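Local coordinates for protein putative DD-carboxypeptidase TP_0574 (Treponema pallidum, PDB 1O75) that shows zinc-stimulated carboxypeptidase activity on synthetic depsipeptides, binds penicillin and may act as a D,D-carboxypeptidase, at residues B[231-236]-B[315-320]; B[298-303]-B[311-316]; B[337-342]-B[406-411]; B[61-66]-B[120-125]. The protein carries 2 engineered substitutions. One frame throughout, in Å; residues are numbered along the deposited sequence.

How the contacts relate
From the N terminus, contact 4 comes first and closes the loop from helix 60-65 to strand 120-124, packing the helix on a strand of the large mixed sheet that occupies the early part of the chain. Contact 1 then joins strand 229-237 to strand 311-319 across a beta sandwich. Contact 2 lies nested within that span: its loop, from the end of strand 293-298 to the start of strand 311-319, is short, and both contacts finish on the same strand, sharing Leu315 and Thr316. Contact 3 follows separately and packs together outer strands of two C-terminal sheets. Contacts 3 and 4 are farthest apart, their centres about 42 Å from each other.

Contact 1 of 4, residues B[231-236]-B[315-320]; sequences ASVMLK and LTLIAN
Ala231, Val233 and Leu235 line one face of strand 231-236, and the two leucines Leu315 and Leu317 rise toward them from strand 315-319. The strands belong to different sheets, their axes 10.7 Å apart at closest and their directions turned by 54°, so the side chains alone bridge the gap. Ala231 is the hollow at one end: its small methyl lets Leu315 come in close, with Leu315 CD1 3.8 Å from Ala231 CB. Next to it stands the bump of Val233, whose CG2 faces back toward Leu315 while its CG1 turns to Leu317. The second hollow lies between Val233 and Leu235, and the tip of Leu317 occupies it, with Leu317 CD2 4.5 Å from Val233 CG1 and 4.2 Å from Leu235 CD2. Leu235 reaches this notch with its CG beside the backbone N and anti to the carbonyl carbon (chi1 -56°), a choice that swings CD2 inward; the side chains of Leu235 and Leu317 meet at a slant. The fit is looser here than at Ala231, because the strands diverge in this direction and Leu235 has to span more space. Leu243 and Leu212 also touch Leu235, while Tyr260 and Cys296 flank Leu315, which lies about 4 Å from a bound xenon atom. On the reverse side of strand 231-236, Met234 touches a sulfated glucose. The interleaved apolar rows form the core of a beta sandwich of two four-stranded antiparallel sheets, consistent with the immunoglobulin-like E-set fold to which this domain is related.

Contact 2 of 4, residues B[298-303]-B[311-316]; sequences INYGFD and GYYRLT
Within the E-set-like beta sandwich, Ile298 and Tyr300 approach Tyr313 beside a xenon site that Ile298 lies about 4 Å from and that Tyr260 and Phe331 help to line. Tyr313 leaves strand 311-316 with its CG beside the backbone N (chi1 -70°), which sends the ring across to the strand end at Ile298 and the type I beta turn from Asn299 to Phe302. The terminal methyl of Ile298 meets the hydroxyl end of that ring obliquely, its CD1 3.8 Å from Tyr313 CE2 and 3.7 Å from Tyr313 OH. Tyr300 slants in as well, with its CE2 3.3 Å from Tyr313 OH. The same hydroxyl is hydrogen-bonded to the carbonyl oxygen of Gly309, in the connecting loop, so the polar tip of Tyr313 has a partner although Ile298 CD1 and the Tyr300 ring carbons press close. Tyr262 stacks on its ring. Behind the contact, Phe302 N closes the turn by bonding to Asn299 O, and the Phe302 ring lies against Asn299 CB. An Asx turn fixes the side chain of Asn299: Gly301 N donates to Asn299 OD1 over 2.8 Å, 15° out of the carbonyl plane.

Contact 3 of 4, residues B[337-342]-B[406-411]; sequences GNIDIG and GSVRAK
Ile341 carries its CG1 beside the backbone N (chi1 -61°) and then runs extended through chi2 (167°), which pushes CD1 out toward strand 408-411, where it meets the methyl of Ala410. Ile339 does the reverse: with CG1 anti to the backbone N (chi1 175°) its long branch turns off, and the short branch CG2 is what faces Val408. Two separate methyl contacts result. Ile339 CG2 stands 4.5 Å from Val408 CG1, and Ile341 CD1 lies 4.4 Å from Ala410 CB. The pairs follow one another in step, two residues apart on each side, because alternate residues of both segments turn inward. The backbones approach more closely at the second pair, where the CA atoms of Ile341 and Ala410 are 7.8 Å apart, than at the first, where those of Ile339 and Val408 are 9.1 Å apart.

Strands 340-344 and 408-412 are outermost strands of two small antiparallel sheets in the C-terminal part of the chain, and the contact is side-chain packing between these sheets, not a strand pairing. Ile341 touches Leu348 of its own sheet and reaches Val398 and Val400 of the facing one, while Ile339 touches Ile350 of the strand beside it. The polar residues of the second strand turn elsewhere, with Arg409 in a salt bridge to Glu399 and Lys411 in one to Asp368 of the second subunit. Between the two segments, then, the attraction is purely apolar: methyl groups slightly beyond van der Waals contact contribute weak, non-directional dispersion and the exclusion of water, without polar bonds to fix an exact register.

Contact 4 of 4, residues B[61-66]-B[120-125]; sequences GAFRQQ and IKFEAV
Phe63 reaches from helix 61-65 into the space between Ile120 and Phe122 on strand 120-124. The bond from CA to CB does not aim at the strand, and CB touches neither residue; the first torsion, with CG anti to the backbone N (chi1 167°), carries the ring over to them. CG, CD1 and CD2 form the inner part of the ring, still short of the strand. The outer rim makes the contact. CE2 lies 3.9 Å from Ile120 CD1, and CZ at the tip is 4.0 Å from Ile120 CD1 as well, so this one methyl sits at the ring edge, in its plane, spanning two carbons. On the other flank Phe63 CE1 meets CE2 of Phe122 at 4.0 Å, again near the plane of the Phe63 ring. Phe63 thus presents its edge, and the two rings are steeply inclined without overlapping as a stack. Phe122 takes the position between its backbone N and carbonyl carbon (chi1 55°), which folds its ring up toward the helix.

Phe67 packs edge-to-face with Phe63, and Asp133 from a nearby loop also touches it. Nearby, the side chain of Gln66 is held by a hydrogen bond from Leu131 N to its OE1. Strand 120-124 pairs antiparallel with strand 101-114, the preceding strand. The aromatic and aliphatic cluster is therefore a helix-on-sheet packing: Phe63 fits the helix against the second strand of a beta hairpin of the large mixed sheet, while Ala62 and Gln65 rest on strands 69-85 and 143-163.

Contact 1 of 4, residues B[231-236]-B[315-320]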
loop_
_atom_site.group_PDB
_atom_site.type_symbol
_atom_site.label_atom_id
_atom_site.label_comp_id
_atom_site.label_asym_id
_atom_site.label_seq_id
_atom_site.Cartn_x
_atom_site.Cartn_y
_atom_site.Cartn_z
ATOM N N ALA B 231 -1.579 -16.143 -1.659
ATOM C CA ALA B 231 -0.300 -15.893 -2.312
ATOM C C ALA B 231 -0.408 -14.577 -3.050
ATOM O O ALA B 231 -1.423 -14.307 -3.702
ATOM C CB ALA B 231 0.035 -17.025 -3.307
ATOM N N SER B 232 0.625 -13.754 -2.920
ATOM C CA SER B 232 0.682 -12.462 -3.577
ATOM C C SER B 232 1.732 -12.569 -4.660
ATOM O O SER B 232 2.930 -12.630 -4.368
ATOM C CB SER B 232 1.099 -11.372 -2.586
ATOM O OG SER B 232 0.018 -11.072 -1.732
ATOM N N VAL B 233 1.293 -12.593 -5.906
ATOM C CA VAL B 233 2.240 -12.713 -6.989
ATOM C C VAL B 233 2.637 -11.330 -7.520
ATOM O O VAL B 233 1.793 -10.605 -8.046
ATOM C CB VAL B 233 1.631 -13.571 -8.135
ATOM C CG1 VAL B 233 2.649 -13.766 -9.256
ATOM C CG2 VAL B 233 1.159 -14.924 -7.589
ATOM N N MET B 234 3.899 -10.947 -7.347
ATOM C CA MET B 234 4.371 -9.674 -7.895
ATOM C C MET B 234 4.839 -9.999 -9.310
ATOM O O MET B 234 5.523 -11.004 -9.528
ATOM C CB MET B 234 5.518 -9.118 -7.062
ATOM C CG MET B 234 5.083 -8.656 -5.676
ATOM S SD MET B 234 4.286 -7.044 -5.754
ATOM C CE MET B 234 5.779 -6.001 -6.045
ATOM N N LEU B 235 4.486 -9.153 -10.270
ATOM C CA LEU B 235 4.815 -9.398 -11.680
ATOM C C LEU B 235 5.857 -8.467 -12.305
ATOM O O LEU B 235 6.061 -7.341 -11.836
ATOM C CB LEU B 235 3.524 -9.298 -12.497
ATOM C CG LEU B 235 2.392 -10.228 -12.032
ATOM C CD1 LEU B 235 1.097 -9.813 -12.689
ATOM C CD2 LEU B 235 2.708 -11.684 -12.407
ATOM N N LYS B 236 6.533 -8.949 -13.348
ATOM C CA LYS B 236 7.489 -8.125 -14.090
ATOM C C LYS B 236 7.422 -8.571 -15.547
ATOM O O LYS B 236 6.762 -9.567 -15.875
ATOM C CB LYS B 236 8.919 -8.242 -13.529
ATOM C CG LYS B 236 9.585 -9.602 -13.711
ATOM C CD LYS B 236 10.978 -9.625 -13.057
ATOM C CE LYS B 236 11.731 -10.918 -13.393
ATOM N NZ LYS B 236 13.062 -10.942 -12.736
ATOM N N LEU B 315 0.045 -22.242 -9.234
ATOM C CA LEU B 315 -0.996 -21.300 -9.663
ATOM C C LEU B 315 -0.748 -20.893 -11.111
ATOM O O LEU B 315 0.372 -20.554 -11.472
ATOM C CB LEU B 315 -0.949 -20.016 -8.793
ATOM C CG LEU B 315 -0.744 -20.214 -7.298
ATOM C CD1 LEU B 315 -0.791 -18.871 -6.571
ATOM C CD2 LEU B 315 -1.811 -21.150 -6.767
ATOM N N THR B 316 -1.787 -20.909 -11.929
ATOM C CA THR B 316 -1.620 -20.489 -13.308
ATOM C C THR B 316 -2.559 -19.306 -13.581
ATOM O O THR B 316 -3.765 -19.477 -13.581
ATOM C CB THR B 316 -1.947 -21.647 -14.288
ATOM O OG1 THR B 316 -1.065 -22.747 -14.016
ATOM C CG2 THR B 316 -1.738 -21.200 -15.760
ATOM N N LEU B 317 -1.988 -18.124 -13.820
ATOM C CA LEU B 317 -2.766 -16.907 -14.120
ATOM C C LEU B 317 -3.125 -16.915 -15.608
ATOM O O LEU B 317 -2.249 -17.033 -16.452
ATOM C CB LEU B 317 -1.920 -15.657 -13.826
ATOM C CG LEU B 317 -1.845 -15.104 -12.399
ATOM C CD1 LEU B 317 -1.852 -16.183 -11.389
ATOM C CD2 LEU B 317 -0.606 -14.235 -12.284
ATOM N N ILE B 318 -4.404 -16.740 -15.909
ATOM C CA ILE B 318 -4.913 -16.770 -17.268
ATOM C C ILE B 318 -5.461 -15.408 -17.699
ATOM O O ILE B 318 -6.400 -14.880 -17.097
ATOM C CB ILE B 318 -6.001 -17.851 -17.364
ATOM C CG1 ILE B 318 -5.357 -19.224 -17.040
ATOM C CG2 ILE B 318 -6.631 -17.839 -18.745
ATOM C CD1 ILE B 318 -6.372 -20.303 -16.748
ATOM N N ALA B 319 -4.872 -14.858 -18.755
ATOM C CA ALA B 319 -5.246 -13.532 -19.246
ATOM C C ALA B 319 -5.206 -13.487 -20.775
ATOM O O ALA B 319 -4.308 -14.042 -21.381
ATOM C CB ALA B 319 -4.275 -12.483 -18.671
ATOM N N ASN B 320 -6.178 -12.813 -21.380
ATOM C CA ASN B 320 -6.262 -12.714 -22.846
ATOM C C ASN B 320 -5.051 -12.061 -23.474
ATOM O O ASN B 320 -4.651 -10.976 -23.075
ATOM C CB ASN B 320 -7.521 -11.928 -23.258
ATOM C CG ASN B 320 -8.783 -12.678 -22.990
ATOM O OD1 ASN B 320 -8.693 -14.008 -22.987
ATOM N ND2 ASN B 320 -9.852 -12.078 -22.791
#

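Contact 2 of 4, residues B[298-303]-B[311-316]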
loop_
_atom_site.group_PDB
_atom_site.type_symbol
_atom_site.label_atom_id
_atom_site.label_comp_id
_atom_site.label_asym_id
_atom_site.label_seq_id
_atom_site.Cartn_x
_atom_site.Cartn_y
_atom_site.Cartn_z
ATOM N N ILE B 298 -7.195 -19.209 -0.842
ATOM C CA ILE B 298 -7.948 -20.445 -0.829
ATOM C C ILE B 298 -8.500 -20.695 0.566
ATOM O O ILE B 298 -7.911 -20.277 1.558
ATOM C CB ILE B 298 -7.047 -21.635 -1.262
ATOM C CG1 ILE B 298 -7.893 -22.888 -1.496
ATOM C CG2 ILE B 298 -5.963 -21.913 -0.185
ATOM C CD1 ILE B 298 -7.064 -24.069 -2.036
ATOM N N ASN B 299 -9.666 -21.313 0.627
ATOM C CA ASN B 299 -10.239 -21.701 1.916
ATOM C C ASN B 299 -10.507 -23.182 1.725
ATOM O O ASN B 299 -11.338 -23.557 0.914
ATOM C CB ASN B 299 -11.552 -20.982 2.224
ATOM C CG ASN B 299 -12.102 -21.375 3.583
ATOM O OD1 ASN B 299 -12.476 -22.531 3.793
ATOM N ND2 ASN B 299 -12.144 -20.420 4.514
ATOM N N TYR B 300 -9.798 -24.020 2.473
ATOM C CA TYR B 300 -9.929 -25.469 2.304
ATOM C C TYR B 300 -11.343 -25.992 2.486
ATOM O O TYR B 300 -11.671 -27.080 2.025
ATOM C CB TYR B 300 -8.973 -26.182 3.263
ATOM C CG TYR B 300 -7.543 -25.692 3.131
ATOM C CD1 TYR B 300 -6.785 -25.376 4.264
ATOM C CD2 TYR B 300 -6.944 -25.543 1.864
ATOM C CE1 TYR B 300 -5.469 -24.924 4.151
ATOM C CE2 TYR B 300 -5.627 -25.098 1.738
ATOM C CZ TYR B 300 -4.896 -24.792 2.887
ATOM O OH TYR B 300 -3.594 -24.365 2.773
ATOM N N GLY B 301 -12.191 -25.205 3.144
ATOM C CA GLY B 301 -13.555 -25.652 3.381
ATOM C C GLY B 301 -14.581 -25.314 2.320
ATOM O O GLY B 301 -15.734 -25.711 2.450
ATOM N N PHE B 302 -14.198 -24.583 1.268
ATOM C CA PHE B 302 -15.159 -24.241 0.222
ATOM C C PHE B 302 -15.436 -25.473 -0.616
ATOM O O PHE B 302 -14.542 -26.279 -0.851
ATOM C CB PHE B 302 -14.618 -23.142 -0.700
ATOM C CG PHE B 302 -14.482 -21.774 -0.043
ATOM C CD1 PHE B 302 -14.925 -21.539 1.264
ATOM C CD2 PHE B 302 -13.925 -20.714 -0.760
ATOM C CE1 PHE B 302 -14.811 -20.258 1.845
ATOM C CE2 PHE B 302 -13.807 -19.448 -0.207
ATOM C CZ PHE B 302 -14.251 -19.211 1.106
ATOM N N ASP B 303 -16.661 -25.624 -1.096
ATOM C CA ASP B 303 -16.969 -26.798 -1.906
ATOM C C ASP B 303 -16.115 -26.909 -3.163
ATOM O O ASP B 303 -15.744 -28.021 -3.564
ATOM C CB ASP B 303 -18.440 -26.821 -2.310
ATOM C CG ASP B 303 -19.377 -26.954 -1.118
ATOM O OD1 ASP B 303 -18.950 -27.443 -0.047
ATOM O OD2 ASP B 303 -20.549 -26.568 -1.269
ATOM N N GLY B 311 0.049 -27.549 1.780
ATOM C CA GLY B 311 0.902 -28.270 0.858
ATOM C C GLY B 311 1.404 -27.386 -0.279
ATOM O O GLY B 311 1.416 -26.163 -0.167
ATOM N N TYR B 312 1.800 -28.032 -1.370
ATOM C CA TYR B 312 2.359 -27.370 -2.535
ATOM C C TYR B 312 1.344 -27.156 -3.622
ATOM O O TYR B 312 0.650 -28.102 -4.061
ATOM C CB TYR B 312 3.516 -28.198 -3.092
ATOM C CG TYR B 312 4.652 -28.297 -2.126
ATOM C CD1 TYR B 312 5.679 -27.356 -2.127
ATOM C CD2 TYR B 312 4.662 -29.295 -1.147
ATOM C CE1 TYR B 312 6.694 -27.408 -1.177
ATOM C CE2 TYR B 312 5.670 -29.347 -0.183
ATOM C CZ TYR B 312 6.672 -28.406 -0.205
ATOM O OH TYR B 312 7.632 -28.437 0.775
ATOM N N TYR B 313 1.284 -25.907 -4.072
ATOM C CA TYR B 313 0.366 -25.526 -5.112
ATOM C C TYR B 313 1.099 -24.899 -6.284
ATOM O O TYR B 313 2.183 -24.337 -6.141
ATOM C CB TYR B 313 -0.671 -24.508 -4.599
ATOM C CG TYR B 313 -1.681 -25.068 -3.629
ATOM C CD1 TYR B 313 -1.355 -25.274 -2.285
ATOM C CD2 TYR B 313 -2.962 -25.401 -4.058
ATOM C CE1 TYR B 313 -2.306 -25.801 -1.393
ATOM C CE2 TYR B 313 -3.897 -25.921 -3.189
ATOM C CZ TYR B 313 -3.567 -26.118 -1.857
ATOM O OH TYR B 313 -4.536 -26.624 -1.018
ATOM N N ARG B 314 0.477 -25.005 -7.442
ATOM C CA ARG B 314 0.998 -24.400 -8.654
ATOM C C ARG B 314 -0.173 -23.552 -9.129
ATOM O O ARG B 314 -1.256 -24.090 -9.380
ATOM C CB ARG B 314 1.340 -25.465 -9.706
ATOM C CG ARG B 314 1.645 -24.878 -11.079
ATOM C CD ARG B 314 2.527 -25.825 -11.916
ATOM N NE ARG B 314 3.879 -25.914 -11.356
ATOM C CZ ARG B 314 4.745 -26.882 -11.629
ATOM N NH1 ARG B 314 4.411 -27.870 -12.466
ATOM N NH2 ARG B 314 5.943 -26.868 -11.064
ATOM N N LEU B 315 0.045 -22.242 -9.234
ATOM C CA LEU B 315 -0.996 -21.300 -9.663
ATOM C C LEU B 315 -0.748 -20.893 -11.111
ATOM O O LEU B 315 0.372 -20.554 -11.472
ATOM C CB LEU B 315 -0.949 -20.016 -8.793
ATOM C CG LEU B 315 -0.744 -20.214 -7.298
ATOM C CD1 LEU B 315 -0.791 -18.871 -6.571
ATOM C CD2 LEU B 315 -1.811 -21.150 -6.767
ATOM N N THR B 316 -1.787 -20.909 -11.929
ATOM C CA THR B 316 -1.620 -20.489 -13.308
ATOM C C THR B 316 -2.559 -19.306 -13.581
ATOM O O THR B 316 -3.765 -19.477 -13.581
ATOM C CB THR B 316 -1.947 -21.647 -14.288
ATOM O OG1 THR B 316 -1.065 -22.747 -14.016
ATOM C CG2 THR B 316 -1.738 -21.200 -15.760
#

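Contact 3 of 4, residues B[337-342]-B[406-411]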
loop_
_atom_site.group_PDB
_atom_site.type_symbol
_atom_site.label_atom_id
_atom_site.label_comp_id
_atom_site.label_asym_id
_atom_site.label_seq_id
_atom_site.Cartn_x
_atom_site.Cartn_y
_atom_site.Cartn_z
ATOM N N GLY B 337 -1.242 -27.084 18.277
ATOM C CA GLY B 337 -1.058 -26.955 19.707
ATOM C C GLY B 337 -1.711 -25.636 20.068
ATOM O O GLY B 337 -2.295 -24.987 19.197
ATOM N N ASN B 338 -1.645 -25.231 21.329
ATOM C CA ASN B 338 -2.230 -23.948 21.701
ATOM C C ASN B 338 -1.223 -23.078 22.434
ATOM O O ASN B 338 -0.682 -23.457 23.470
ATOM C CB ASN B 338 -3.514 -24.137 22.518
ATOM C CG ASN B 338 -4.765 -24.110 21.641
ATOM O OD1 ASN B 338 -4.982 -23.162 20.883
ATOM N ND2 ASN B 338 -5.588 -25.152 21.738
ATOM N N ILE B 339 -0.980 -21.905 21.859
ATOM C CA ILE B 339 -0.017 -20.940 22.364
ATOM C C ILE B 339 -0.638 -19.885 23.291
ATOM O O ILE B 339 -1.801 -19.510 23.134
ATOM C CB ILE B 339 0.669 -20.253 21.157
ATOM C CG1 ILE B 339 1.614 -19.148 21.627
ATOM C CG2 ILE B 339 -0.389 -19.705 20.215
ATOM C CD1 ILE B 339 2.828 -19.660 22.343
ATOM N N ASP B 340 0.148 -19.417 24.260
ATOM C CA ASP B 340 -0.297 -18.407 25.216
ATOM C C ASP B 340 0.584 -17.175 25.107
ATOM O O ASP B 340 1.810 -17.275 25.155
ATOM C CB ASP B 340 -0.216 -18.940 26.648
ATOM C CG ASP B 340 -1.102 -20.142 26.880
ATOM O OD1 ASP B 340 -2.342 -20.014 26.749
ATOM O OD2 ASP B 340 -0.554 -21.220 27.196
ATOM N N ILE B 341 -0.045 -16.013 24.976
ATOM C CA ILE B 341 0.686 -14.760 24.842
ATOM C C ILE B 341 0.264 -13.720 25.886
ATOM O O ILE B 341 -0.918 -13.600 26.219
ATOM C CB ILE B 341 0.483 -14.168 23.429
ATOM C CG1 ILE B 341 1.018 -15.141 22.375
ATOM C CG2 ILE B 341 1.186 -12.826 23.317
ATOM C CD1 ILE B 341 0.590 -14.806 20.960
ATOM N N GLY B 342 1.234 -12.966 26.393
ATOM C CA GLY B 342 0.936 -11.944 27.381
ATOM C C GLY B 342 1.831 -10.731 27.234
ATOM O O GLY B 342 3.019 -10.863 26.935
ATOM N N GLY B 406 1.550 -22.203 9.617
ATOM C CA GLY B 406 0.941 -20.955 9.201
ATOM C C GLY B 406 0.989 -20.005 10.383
ATOM O O GLY B 406 0.992 -20.440 11.530
ATOM N N SER B 407 1.041 -18.707 10.118
ATOM C CA SER B 407 1.110 -17.730 11.189
ATOM C C SER B 407 -0.154 -17.743 12.047
ATOM O O SER B 407 -1.203 -18.243 11.638
ATOM C CB SER B 407 1.334 -16.339 10.603
ATOM O OG SER B 407 0.335 -16.052 9.650
ATOM N N VAL B 408 -0.039 -17.190 13.248
ATOM C CA VAL B 408 -1.162 -17.117 14.168
ATOM C C VAL B 408 -1.236 -15.717 14.750
ATOM O O VAL B 408 -0.210 -15.106 15.034
ATOM C CB VAL B 408 -0.991 -18.120 15.327
ATOM C CG1 VAL B 408 -1.927 -17.771 16.467
ATOM C CG2 VAL B 408 -1.287 -19.526 14.839
ATOM N N ARG B 409 -2.442 -15.184 14.895
ATOM C CA ARG B 409 -2.563 -13.875 15.511
ATOM C C ARG B 409 -3.587 -13.926 16.632
ATOM O O ARG B 409 -4.618 -14.598 16.528
ATOM C CB ARG B 409 -2.903 -12.785 14.488
ATOM C CG ARG B 409 -4.102 -13.022 13.621
ATOM C CD ARG B 409 -4.370 -11.767 12.791
ATOM N NE ARG B 409 -3.207 -11.342 12.010
ATOM C CZ ARG B 409 -3.152 -10.205 11.320
ATOM N NH1 ARG B 409 -4.187 -9.374 11.317
ATOM N NH2 ARG B 409 -2.068 -9.896 10.627
ATOM N N ALA B 410 -3.277 -13.233 17.720
ATOM C CA ALA B 410 -4.149 -13.213 18.881
ATOM C C ALA B 410 -4.304 -11.818 19.483
ATOM O O ALA B 410 -3.497 -10.919 19.235
ATOM C CB ALA B 410 -3.608 -14.175 19.932
ATOM N N LYS B 411 -5.356 -11.654 20.277
ATOM C CA LYS B 411 -5.637 -10.395 20.946
ATOM C C LYS B 411 -5.071 -10.471 22.354
ATOM O O LYS B 411 -5.380 -11.394 23.107
ATOM C CB LYS B 411 -7.139 -10.163 21.021
ATOM C CG LYS B 411 -7.824 -10.133 19.677
ATOM C CD LYS B 411 -7.430 -8.908 18.884
ATOM C CE LYS B 411 -8.205 -8.851 17.584
ATOM N NZ LYS B 411 -7.854 -7.635 16.801
#

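Contact 4 of 4, residues B[61-66]-B[120-125]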
loop_
_atom_site.group_PDB
_atom_site.type_symbol
_atom_site.label_atom_id
_atom_site.label_comp_id
_atom_site.label_asym_id
_atom_site.label_seq_id
_atom_site.Cartn_x
_atom_site.Cartn_y
_atom_site.Cartn_z
ATOM N N GLY B 61 -14.910 -2.981 -5.734
ATOM C CA GLY B 61 -14.569 -4.162 -6.502
ATOM C C GLY B 61 -15.426 -4.201 -7.759
ATOM O O GLY B 61 -14.998 -4.703 -8.809
ATOM N N ALA B 62 -16.640 -3.660 -7.659
ATOM C CA ALA B 62 -17.540 -3.655 -8.796
ATOM C C ALA B 62 -16.926 -2.881 -9.962
ATOM O O ALA B 62 -17.004 -3.322 -11.093
ATOM C CB ALA B 62 -18.901 -3.066 -8.405
ATOM N N PHE B 63 -16.316 -1.732 -9.689
ATOM C CA PHE B 63 -15.696 -0.954 -10.758
ATOM C C PHE B 63 -14.613 -1.766 -11.463
ATOM O O PHE B 63 -14.533 -1.803 -12.688
ATOM C CB PHE B 63 -15.042 0.322 -10.202
ATOM C CG PHE B 63 -14.125 0.996 -11.189
ATOM C CD1 PHE B 63 -14.646 1.761 -12.236
ATOM C CD2 PHE B 63 -12.737 0.848 -11.094
ATOM C CE1 PHE B 63 -13.795 2.375 -13.182
ATOM C CE2 PHE B 63 -11.877 1.455 -12.028
ATOM C CZ PHE B 63 -12.404 2.222 -13.075
ATOM N N ARG B 64 -13.753 -2.391 -10.674
ATOM C CA ARG B 64 -12.663 -3.211 -11.238
ATOM C C ARG B 64 -13.160 -4.380 -12.073
ATOM O O ARG B 64 -12.586 -4.681 -13.118
ATOM C CB ARG B 64 -11.789 -3.766 -10.120
ATOM C CG ARG B 64 -11.050 -2.703 -9.334
ATOM C CD ARG B 64 -10.310 -3.328 -8.152
ATOM N NE ARG B 64 -10.035 -2.289 -7.189
ATOM C CZ ARG B 64 -10.464 -2.295 -5.937
ATOM N NH1 ARG B 64 -11.188 -3.303 -5.481
ATOM N NH2 ARG B 64 -10.178 -1.271 -5.149
ATOM N N GLN B 65 -14.226 -5.041 -11.635
ATOM C CA GLN B 65 -14.721 -6.202 -12.384
ATOM C C GLN B 65 -15.601 -5.933 -13.596
ATOM O O GLN B 65 -15.776 -6.809 -14.435
ATOM C CB GLN B 65 -15.462 -7.140 -11.438
ATOM C CG GLN B 65 -14.573 -7.715 -10.340
ATOM C CD GLN B 65 -15.352 -8.620 -9.425
ATOM O OE1 GLN B 65 -15.474 -9.825 -9.683
ATOM N NE2 GLN B 65 -15.924 -8.045 -8.370
ATOM N N GLN B 66 -16.143 -4.719 -13.703
ATOM C CA GLN B 66 -17.046 -4.399 -14.816
ATOM C C GLN B 66 -16.377 -4.488 -16.165
ATOM O O GLN B 66 -17.044 -4.582 -17.196
ATOM C CB GLN B 66 -17.643 -2.978 -14.646
ATOM C CG GLN B 66 -16.699 -1.855 -15.085
ATOM C CD GLN B 66 -17.329 -0.476 -14.861
ATOM O OE1 GLN B 66 -18.539 -0.347 -14.860
ATOM N NE2 GLN B 66 -16.498 0.543 -14.680
ATOM N N ILE B 120 -8.274 5.685 -15.684
ATOM C CA ILE B 120 -8.713 4.660 -16.600
ATOM C C ILE B 120 -9.759 5.220 -17.551
ATOM O O ILE B 120 -10.764 5.761 -17.123
ATOM C CB ILE B 120 -9.250 3.454 -15.802
ATOM C CG1 ILE B 120 -8.073 2.817 -15.039
ATOM C CG2 ILE B 120 -9.861 2.420 -16.748
ATOM C CD1 ILE B 120 -8.479 2.037 -13.818
ATOM N N LYS B 121 -9.503 5.098 -18.848
ATOM C CA LYS B 121 -10.429 5.597 -19.854
ATOM C C LYS B 121 -11.194 4.404 -20.396
ATOM O O LYS B 121 -10.611 3.339 -20.654
ATOM C CB LYS B 121 -9.651 6.298 -20.971
ATOM C CG LYS B 121 -8.700 7.366 -20.410
ATOM C CD LYS B 121 -9.493 8.330 -19.519
ATOM C CE LYS B 121 -8.627 9.140 -18.546
ATOM N NZ LYS B 121 -7.530 9.897 -19.211
ATOM N N PHE B 122 -12.494 4.573 -20.580
ATOM C CA PHE B 122 -13.299 3.465 -21.059
ATOM C C PHE B 122 -14.578 4.016 -21.637
ATOM O O PHE B 122 -14.857 5.208 -21.503
ATOM C CB PHE B 122 -13.633 2.551 -19.873
ATOM C CG PHE B 122 -14.303 3.271 -18.729
ATOM C CD1 PHE B 122 -15.669 3.540 -18.755
ATOM C CD2 PHE B 122 -13.563 3.725 -17.646
ATOM C CE1 PHE B 122 -16.287 4.253 -17.714
ATOM C CE2 PHE B 122 -14.174 4.437 -16.606
ATOM C CZ PHE B 122 -15.536 4.702 -16.643
ATOM N N GLU B 123 -15.351 3.164 -22.295
ATOM C CA GLU B 123 -16.630 3.621 -22.794
ATOM C C GLU B 123 -17.725 2.722 -22.290
ATOM O O GLU B 123 -17.480 1.575 -21.896
ATOM C CB GLU B 123 -16.655 3.727 -24.318
ATOM C CG GLU B 123 -16.088 2.594 -25.103
ATOM C CD GLU B 123 -16.022 2.956 -26.583
ATOM O OE1 GLU B 123 -17.090 3.265 -27.156
ATOM O OE2 GLU B 123 -14.914 2.948 -27.169
ATOM N N ALA B 124 -18.931 3.274 -22.277
ATOM C CA ALA B 124 -20.113 2.588 -21.800
ATOM C C ALA B 124 -20.500 1.458 -22.715
ATOM O O ALA B 124 -20.037 1.371 -23.853
ATOM C CB ALA B 124 -21.284 3.575 -21.660
ATOM N N VAL B 125 -21.369 0.602 -22.193
ATOM C CA VAL B 125 -21.858 -0.558 -22.905
ATOM C C VAL B 125 -23.383 -0.546 -22.873
ATOM O O VAL B 125 -24.002 -0.371 -21.819
ATOM C CB VAL B 125 -21.349 -1.876 -22.243
ATOM C CG1 VAL B 125 -22.081 -3.079 -22.837
ATOM C CG2 VAL B 125 -19.849 -2.027 -22.460
#